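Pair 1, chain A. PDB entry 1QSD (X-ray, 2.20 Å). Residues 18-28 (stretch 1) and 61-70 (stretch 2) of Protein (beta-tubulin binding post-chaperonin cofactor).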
# COMPACT_ATOMS: atom_id res chain seq x y z
N LYS A 18 -0.19 -11.98 -3.02
CA LYS A 18 -1.26 -11.25 -3.67
C LYS A 18 -1.16 -9.74 -3.31
O LYS A 18 -1.50 -8.87 -4.13
CB LYS A 18 -2.62 -11.81 -3.27
CG LYS A 18 -3.76 -11.36 -4.17
CD LYS A 18 -5.13 -11.71 -3.59
CE LYS A 18 -6.24 -11.19 -4.50
NZ LYS A 18 -7.57 -11.23 -3.84
N GLU A 19 -0.72 -9.43 -2.09
CA GLU A 19 -0.54 -8.04 -1.66
C GLU A 19 0.56 -7.35 -2.50
O GLU A 19 0.39 -6.22 -2.96
CB GLU A 19 -0.17 -7.99 -0.17
CG GLU A 19 0.33 -6.64 0.31
CD GLU A 19 0.51 -6.56 1.83
OE1 GLU A 19 1.00 -5.50 2.31
OE2 GLU A 19 0.15 -7.52 2.55
N GLU A 20 1.67 -8.06 -2.73
CA GLU A 20 2.79 -7.55 -3.53
C GLU A 20 2.29 -7.15 -4.92
O GLU A 20 2.74 -6.16 -5.48
CB GLU A 20 3.85 -8.65 -3.67
CG GLU A 20 5.14 -8.22 -4.35
CD GLU A 20 5.16 -8.47 -5.85
OE1 GLU A 20 4.22 -9.07 -6.41
OE2 GLU A 20 6.16 -8.08 -6.49
N GLY A 21 1.41 -7.97 -5.48
CA GLY A 21 0.86 -7.69 -6.80
C GLY A 21 0.00 -6.44 -6.78
O GLY A 21 -0.01 -5.68 -7.73
N TYR A 22 -0.72 -6.24 -5.69
CA TYR A 22 -1.56 -5.06 -5.51
C TYR A 22 -0.69 -3.82 -5.44
O TYR A 22 -0.91 -2.86 -6.16
CB TYR A 22 -2.39 -5.19 -4.23
CG TYR A 22 -3.62 -6.05 -4.41
CD1 TYR A 22 -3.93 -6.60 -5.67
CD2 TYR A 22 -4.52 -6.26 -3.36
CE1 TYR A 22 -5.09 -7.34 -5.87
CE2 TYR A 22 -5.69 -7.00 -3.55
CZ TYR A 22 -5.97 -7.54 -4.81
OH TYR A 22 -7.13 -8.27 -5.02
N TYR A 23 0.33 -3.87 -4.59
CA TYR A 23 1.26 -2.76 -4.43
C TYR A 23 2.05 -2.49 -5.71
O TYR A 23 2.39 -1.34 -6.01
CB TYR A 23 2.20 -3.03 -3.25
CG TYR A 23 1.59 -2.85 -1.87
CD1 TYR A 23 0.23 -3.12 -1.62
CD2 TYR A 23 2.37 -2.43 -0.80
CE1 TYR A 23 -0.33 -2.95 -0.33
CE2 TYR A 23 1.83 -2.26 0.49
CZ TYR A 23 0.49 -2.52 0.72
OH TYR A 23 0.04 -2.33 2.02
N GLN A 24 2.31 -3.53 -6.49
CA GLN A 24 3.04 -3.39 -7.74
C GLN A 24 2.21 -2.66 -8.79
O GLN A 24 2.76 -2.07 -9.72
CB GLN A 24 3.50 -4.75 -8.26
CG GLN A 24 4.89 -4.76 -8.93
CD GLN A 24 6.06 -4.67 -7.94
OE1 GLN A 24 7.12 -4.13 -8.27
NE2 GLN A 24 5.88 -5.23 -6.75
N GLN A 25 0.88 -2.71 -8.66
CA GLN A 25 -0.03 -2.01 -9.59
C GLN A 25 0.01 -0.51 -9.28
O GLN A 25 0.06 0.33 -10.19
CB GLN A 25 -1.48 -2.46 -9.39
CG GLN A 25 -1.75 -3.96 -9.50
CD GLN A 25 -3.16 -4.35 -9.02
OE1 GLN A 25 -3.77 -5.28 -9.56
NE2 GLN A 25 -3.66 -3.66 -7.99
N GLU A 26 -0.05 -0.18 -7.99
CA GLU A 26 -0.01 1.20 -7.51
C GLU A 26 1.27 1.86 -7.99
O GLU A 26 1.24 2.93 -8.58
CB GLU A 26 -0.05 1.21 -5.97
CG GLU A 26 -1.21 2.01 -5.37
CD GLU A 26 -0.87 3.47 -5.09
OE1 GLU A 26 -1.36 4.36 -5.83
OE2 GLU A 26 -0.13 3.74 -4.11
N LEU A 27 2.40 1.18 -7.76
CA LEU A 27 3.71 1.67 -8.15
C LEU A 27 3.80 1.97 -9.65
O LEU A 27 4.30 3.02 -10.05
CB LEU A 27 4.78 0.64 -7.77
CG LEU A 27 6.23 1.11 -7.90
CD1 LEU A 27 6.50 2.25 -6.91
CD2 LEU A 27 7.17 -0.05 -7.61
N LYS A 28 3.31 1.04 -10.47
CA LYS A 28 3.34 1.20 -11.92
C LYS A 28 2.52 2.39 -12.39
O LYS A 28 2.93 3.12 -13.30
CB LYS A 28 2.85 -0.07 -12.60
CG LYS A 28 2.99 -0.04 -14.10
CD LYS A 28 2.95 -1.42 -14.74
CE LYS A 28 3.27 -1.29 -16.24
NZ LYS A 28 3.34 -2.59 -16.97
N LEU A 61 8.17 0.67 0.48
CA LEU A 61 7.28 -0.38 0.97
C LEU A 61 7.59 -1.78 0.42
O LEU A 61 7.28 -2.79 1.06
CB LEU A 61 5.86 -0.03 0.55
CG LEU A 61 4.71 -0.03 1.53
CD1 LEU A 61 3.51 0.46 0.75
CD2 LEU A 61 4.46 -1.40 2.11
N LEU A 62 8.13 -1.84 -0.79
CA LEU A 62 8.43 -3.12 -1.42
C LEU A 62 9.51 -3.97 -0.79
O LEU A 62 9.30 -5.16 -0.59
CB LEU A 62 8.70 -2.94 -2.90
CG LEU A 62 7.44 -2.59 -3.69
CD1 LEU A 62 7.73 -2.65 -5.16
CD2 LEU A 62 6.32 -3.57 -3.34
N PRO A 63 10.67 -3.37 -0.45
CA PRO A 63 11.73 -4.17 0.15
C PRO A 63 11.27 -4.97 1.37
O PRO A 63 11.41 -6.18 1.40
CB PRO A 63 12.78 -3.12 0.53
CG PRO A 63 12.59 -2.08 -0.49
CD PRO A 63 11.09 -1.97 -0.56
N THR A 64 10.66 -4.30 2.34
CA THR A 64 10.21 -4.97 3.56
C THR A 64 9.20 -6.04 3.27
O THR A 64 9.12 -7.05 3.98
CB THR A 64 9.66 -3.97 4.59
OG1 THR A 64 8.81 -3.02 3.93
CG2 THR A 64 10.81 -3.24 5.32
N LEU A 65 8.45 -5.83 2.19
CA LEU A 65 7.43 -6.76 1.74
C LEU A 65 8.07 -8.03 1.17
O LEU A 65 7.55 -9.14 1.38
CB LEU A 65 6.53 -6.10 0.70
CG LEU A 65 5.34 -6.90 0.19
CD1 LEU A 65 4.51 -7.43 1.37
CD2 LEU A 65 4.52 -6.02 -0.68
N TYR A 66 9.20 -7.88 0.47
CA TYR A 66 9.91 -9.04 -0.08
C TYR A 66 10.57 -9.82 1.03
O TYR A 66 10.63 -11.04 0.95
CB TYR A 66 10.95 -8.64 -1.10
CG TYR A 66 10.35 -8.10 -2.36
CD1 TYR A 66 9.46 -8.87 -3.13
CD2 TYR A 66 10.65 -6.82 -2.80
CE1 TYR A 66 8.89 -8.38 -4.30
CE2 TYR A 66 10.08 -6.31 -3.98
CZ TYR A 66 9.21 -7.09 -4.72
OH TYR A 66 8.72 -6.55 -5.89
N GLU A 67 11.06 -9.12 2.06
CA GLU A 67 11.68 -9.75 3.21
C GLU A 67 10.66 -10.71 3.86
O GLU A 67 10.97 -11.86 4.13
CB GLU A 67 12.14 -8.69 4.22
CG GLU A 67 13.40 -7.91 3.80
CD GLU A 67 13.65 -6.63 4.62
OE1 GLU A 67 13.87 -5.54 4.01
OE2 GLU A 67 13.62 -6.71 5.87
N LYS A 68 9.43 -10.24 4.05
CA LYS A 68 8.37 -11.05 4.66
C LYS A 68 7.90 -12.19 3.80
O LYS A 68 7.50 -13.22 4.32
CB LYS A 68 7.20 -10.18 5.12
CG LYS A 68 7.57 -9.38 6.35
CD LYS A 68 6.42 -8.63 6.90
CE LYS A 68 6.87 -7.76 8.06
NZ LYS A 68 5.74 -6.91 8.53
N ILE A 69 7.93 -12.02 2.50
CA ILE A 69 7.57 -13.11 1.61
C ILE A 69 8.62 -14.23 1.76
O ILE A 69 8.28 -15.41 1.86
CB ILE A 69 7.46 -12.62 0.14
CG1 ILE A 69 6.18 -11.79 -0.02
CG2 ILE A 69 7.42 -13.79 -0.83
CD1 ILE A 69 5.92 -11.33 -1.43
N ARG A 70 9.89 -13.85 1.87
CA ARG A 70 10.94 -14.84 2.04
C ARG A 70 10.76 -15.57 3.38
O ARG A 70 10.78 -16.80 3.42
CB ARG A 70 12.31 -14.19 1.97
CG ARG A 70 13.44 -15.16 2.11
CD ARG A 70 14.69 -14.43 2.48
NE ARG A 70 15.85 -15.18 2.01
CZ ARG A 70 16.43 -14.98 0.82
NH1 ARG A 70 15.95 -14.05 -0.00
NH2 ARG A 70 17.49 -15.71 0.47

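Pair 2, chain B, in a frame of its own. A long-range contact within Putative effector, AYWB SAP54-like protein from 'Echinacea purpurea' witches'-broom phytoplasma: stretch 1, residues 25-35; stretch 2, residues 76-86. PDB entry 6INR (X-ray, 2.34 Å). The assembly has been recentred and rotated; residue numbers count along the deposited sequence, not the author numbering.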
# COMPACT_ATOMS: atom_id res chain seq x y z
N GLU B 25 8.19 10.64 -7.61
CA GLU B 25 8.81 10.09 -6.41
C GLU B 25 7.72 9.59 -5.47
O GLU B 25 7.83 8.56 -4.84
CB GLU B 25 9.71 11.13 -5.74
CG GLU B 25 10.32 10.70 -4.40
CD GLU B 25 11.21 11.77 -3.76
OE1 GLU B 25 10.88 12.99 -3.86
OE2 GLU B 25 12.25 11.41 -3.13
N ASN B 26 6.68 10.39 -5.34
CA ASN B 26 5.50 10.01 -4.54
C ASN B 26 4.86 8.72 -5.03
O ASN B 26 4.40 7.88 -4.25
CB ASN B 26 4.48 11.13 -4.58
CG ASN B 26 4.80 12.23 -3.59
OD1 ASN B 26 5.15 11.96 -2.45
ND2 ASN B 26 4.59 13.48 -3.99
N ILE B 27 4.90 8.54 -6.33
CA ILE B 27 4.31 7.36 -6.93
C ILE B 27 5.09 6.07 -6.69
O ILE B 27 4.55 5.04 -6.24
CB ILE B 27 4.11 7.53 -8.44
CG1 ILE B 27 2.97 8.53 -8.69
CG2 ILE B 27 3.81 6.17 -9.05
CD1 ILE B 27 2.71 8.75 -10.16
N ILE B 28 6.38 6.10 -7.00
CA ILE B 28 7.26 4.97 -6.68
C ILE B 28 7.24 4.57 -5.21
O ILE B 28 7.26 3.39 -4.88
CB ILE B 28 8.71 5.24 -7.07
CG1 ILE B 28 8.74 5.43 -8.58
CG2 ILE B 28 9.59 4.07 -6.66
CD1 ILE B 28 10.09 5.85 -9.11
N ASN B 29 7.22 5.57 -4.34
CA ASN B 29 7.23 5.28 -2.92
C ASN B 29 5.92 4.61 -2.56
O ASN B 29 5.89 3.67 -1.79
CB ASN B 29 7.44 6.51 -2.07
CG ASN B 29 8.79 7.17 -2.31
OD1 ASN B 29 8.94 8.37 -2.05
ND2 ASN B 29 9.79 6.40 -2.76
N LEU B 30 4.85 5.10 -3.17
CA LEU B 30 3.51 4.53 -2.96
C LEU B 30 3.42 3.08 -3.44
O LEU B 30 2.88 2.22 -2.76
CB LEU B 30 2.45 5.35 -3.66
CG LEU B 30 1.03 5.07 -3.19
CD1 LEU B 30 0.91 5.17 -1.67
CD2 LEU B 30 0.07 6.05 -3.84
N LYS B 31 3.93 2.84 -4.63
CA LYS B 31 4.03 1.48 -5.15
C LYS B 31 4.89 0.53 -4.31
O LYS B 31 4.59 -0.66 -4.20
CB LYS B 31 4.60 1.52 -6.55
CG LYS B 31 3.64 2.06 -7.59
CD LYS B 31 4.24 1.75 -8.95
CE LYS B 31 3.64 2.57 -10.08
NZ LYS B 31 4.55 2.45 -11.26
N GLN B 32 5.97 1.04 -3.73
CA GLN B 32 6.78 0.19 -2.84
C GLN B 32 6.01 -0.16 -1.59
O GLN B 32 6.18 -1.24 -1.05
CB GLN B 32 8.08 0.86 -2.45
CG GLN B 32 8.98 1.12 -3.65
CD GLN B 32 10.23 1.91 -3.32
OE1 GLN B 32 10.20 2.86 -2.52
NE2 GLN B 32 11.32 1.56 -3.97
N LYS B 33 5.20 0.78 -1.11
CA LYS B 33 4.36 0.52 0.06
C LYS B 33 3.30 -0.55 -0.25
O LYS B 33 3.03 -1.45 0.54
CB LYS B 33 3.71 1.81 0.56
CG LYS B 33 4.53 2.62 1.56
CD LYS B 33 4.18 4.10 1.48
CE LYS B 33 4.28 4.82 2.82
NZ LYS B 33 5.63 4.80 3.44
N ILE B 34 2.71 -0.45 -1.41
CA ILE B 34 1.70 -1.41 -1.81
C ILE B 34 2.33 -2.79 -1.92
O ILE B 34 1.78 -3.79 -1.47
CB ILE B 34 1.05 -1.00 -3.14
CG1 ILE B 34 0.08 0.16 -2.90
CG2 ILE B 34 0.38 -2.20 -3.79
CD1 ILE B 34 -0.26 0.89 -4.16
N TYR B 35 3.49 -2.83 -2.55
CA TYR B 35 4.26 -4.10 -2.66
C TYR B 35 4.55 -4.70 -1.30
O TYR B 35 4.40 -5.88 -1.10
CB TYR B 35 5.56 -3.92 -3.43
CG TYR B 35 6.30 -5.23 -3.64
CD1 TYR B 35 7.13 -5.75 -2.67
CD2 TYR B 35 6.18 -5.94 -4.83
CE1 TYR B 35 7.81 -6.94 -2.86
CE2 TYR B 35 6.86 -7.13 -5.03
CZ TYR B 35 7.68 -7.62 -4.05
OH TYR B 35 8.34 -8.83 -4.26
N GLU B 76 -6.05 4.00 -4.60
CA GLU B 76 -6.81 5.26 -4.78
C GLU B 76 -5.87 6.46 -5.01
O GLU B 76 -5.97 7.20 -6.00
CB GLU B 76 -7.68 5.56 -3.55
CG GLU B 76 -9.16 5.19 -3.63
CD GLU B 76 -9.97 5.87 -2.52
OE1 GLU B 76 -9.81 5.47 -1.34
OE2 GLU B 76 -10.76 6.81 -2.82
N GLN B 77 -4.95 6.65 -4.05
CA GLN B 77 -3.95 7.76 -4.11
C GLN B 77 -3.18 7.69 -5.36
O GLN B 77 -2.89 8.67 -5.99
CB GLN B 77 -2.92 7.64 -3.00
CG GLN B 77 -3.16 8.55 -1.84
CD GLN B 77 -2.60 7.98 -0.58
OE1 GLN B 77 -1.39 7.92 -0.37
NE2 GLN B 77 -3.49 7.55 0.29
N LEU B 78 -2.82 6.47 -5.70
CA LEU B 78 -2.02 6.21 -6.88
C LEU B 78 -2.75 6.82 -8.07
O LEU B 78 -2.16 7.52 -8.91
CB LEU B 78 -1.87 4.70 -7.04
CG LEU B 78 -0.78 4.12 -7.91
CD1 LEU B 78 0.59 4.56 -7.41
CD2 LEU B 78 -0.93 2.60 -7.88
N LYS B 79 -4.06 6.63 -8.08
CA LYS B 79 -4.91 7.13 -9.17
C LYS B 79 -4.85 8.65 -9.22
O LYS B 79 -4.61 9.25 -10.27
CB LYS B 79 -6.38 6.67 -9.05
CG LYS B 79 -6.79 5.68 -10.14
CD LYS B 79 -8.30 5.50 -10.21
CE LYS B 79 -8.76 5.04 -11.60
NZ LYS B 79 -10.24 5.16 -11.79
N THR B 80 -5.07 9.25 -8.06
CA THR B 80 -5.03 10.72 -7.94
C THR B 80 -3.67 11.29 -8.36
O THR B 80 -3.59 12.30 -9.07
CB THR B 80 -5.28 11.18 -6.50
OG1 THR B 80 -6.54 10.67 -6.05
CG2 THR B 80 -5.25 12.70 -6.42
N TYR B 81 -2.59 10.64 -7.92
CA TYR B 81 -1.23 11.10 -8.26
C TYR B 81 -1.02 11.08 -9.76
O TYR B 81 -0.46 12.00 -10.32
CB TYR B 81 -0.10 10.28 -7.59
CG TYR B 81 0.23 10.69 -6.16
CD1 TYR B 81 0.55 11.99 -5.84
CD2 TYR B 81 0.26 9.75 -5.15
CE1 TYR B 81 0.87 12.36 -4.53
CE2 TYR B 81 0.56 10.10 -3.85
CZ TYR B 81 0.87 11.40 -3.53
OH TYR B 81 1.16 11.72 -2.21
N LYS B 82 -1.46 10.00 -10.39
CA LYS B 82 -1.34 9.88 -11.87
C LYS B 82 -2.16 10.96 -12.58
O LYS B 82 -1.75 11.46 -13.61
CB LYS B 82 -1.73 8.47 -12.36
CG LYS B 82 -0.86 7.35 -11.78
CD LYS B 82 -1.32 5.95 -12.14
CE LYS B 82 -1.11 5.65 -13.62
NZ LYS B 82 -1.43 4.24 -13.97
N ASN B 83 -3.29 11.35 -11.99
CA ASN B 83 -4.11 12.47 -12.53
C ASN B 83 -3.25 13.73 -12.58
O ASN B 83 -3.15 14.42 -13.59
CB ASN B 83 -5.32 12.77 -11.64
CG ASN B 83 -6.59 12.09 -12.09
OD1 ASN B 83 -6.78 11.81 -13.27
ND2 ASN B 83 -7.50 11.87 -11.14
N LEU B 84 -2.64 14.00 -11.43
CA LEU B 84 -1.82 15.21 -11.21
C LEU B 84 -0.71 15.44 -12.23
O LEU B 84 -0.49 16.56 -12.65
CB LEU B 84 -1.20 15.22 -9.83
CG LEU B 84 -2.10 15.73 -8.70
CD1 LEU B 84 -1.58 15.29 -7.35
CD2 LEU B 84 -2.18 17.24 -8.74
N LEU B 85 -0.02 14.37 -12.59
CA LEU B 85 1.17 14.48 -13.48
C LEU B 85 0.99 15.52 -14.60
O LEU B 85 -0.04 15.53 -15.28
CB LEU B 85 1.59 13.14 -14.07
CG LEU B 85 2.40 12.19 -13.18
CD1 LEU B 85 2.60 10.84 -13.86
CD2 LEU B 85 3.76 12.78 -12.83
N ASN B 86 2.02 16.36 -14.75
CA ASN B 86 2.09 17.47 -15.75
C ASN B 86 1.68 18.83 -15.18
O ASN B 86 2.51 19.72 -15.01
CB ASN B 86 1.25 17.17 -16.99
CG ASN B 86 1.94 16.20 -17.93
OD1 ASN B 86 2.62 15.25 -17.49
ND2 ASN B 86 1.78 16.43 -19.23

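Pairs 1 and 2 each consist of two nearly antiparallel helices. The angle between helix directions is 164° in pair 1 and 163° in pair 2, the axes approach to 10.7 and 10.0 Å, and 14 central residues superpose with an RMSD of 0.4 Å. The buried surface is also similar, 435 and 449 Å², yet the side chains that fill it differ at most inward-facing positions.

The first inward-facing match is A:Glu19 and B:Asn26. A:Glu19 makes a modest contact, OE1 lying 4.1 Å from CD1 of A:Leu65, whereas B:Asn26 lays its CB over one face of the B:Tyr81 ring, 3.9 Å from the ring centroid, in a CH-pi contact. The opposing position differs too: A:Leu65 matches B:Tyr81, whose ring offers a flat face to CB of B:Asn26.

At the next position pair 1 has a charged residue and pair 2 an aliphatic one. A:Glu20 packs its backbone and CB against A:Leu65, with CA of A:Glu20 3.7 Å from CD2 of A:Leu65, and turns its carboxylate to A:Tyr66, whose OH donates a hydrogen bond to OE2 of A:Glu20 at 3.0 Å. B:Ile27 instead makes only carbon contacts: CG1 lies 3.7 Å from CB of B:Tyr81, and CD1 reaches CG of B:Lys82, the match of A:Tyr66, at 4.2 Å. CD1 also approaches CD1 of B:Leu85 at 4.3 Å, much as CB of A:Glu20 meets CD1 of A:Ile69 at 4.1 Å. No hydrogen bond crosses pair 2.

The aromatic ring changes sides between A:Tyr23, matched by B:Leu30, and A:Leu65, matched by B:Tyr81. In pair 1 the ring of A:Tyr23 receives CD2 of A:Leu61 at its edge, 3.2 Å from CE2, and its CD2 lies 4.2 Å from CD2 of A:Leu65. In pair 2 CD2 of B:Leu30 meets the edge of the opposing ring, 3.9 Å from CD2 of B:Tyr81, and packs 3.5 Å from CB of B:Gln77, the match of A:Leu61. Either way, these two positions hold one tyrosine and one leucine.

A:Leu62 and B:Leu78 match, and both are leucines that pack against the other helix. B:Leu78 fits as a knob among B:Ile27, B:Leu30, B:Lys31 and B:Ile34. A:Leu62 touches the matches of three of these: its CD2 lies 4.2 Å from CB of A:Tyr23, while its CD1 lies 3.5 Å from OE1 of A:Gln24 and 3.6 Å from CD2 of A:Leu27.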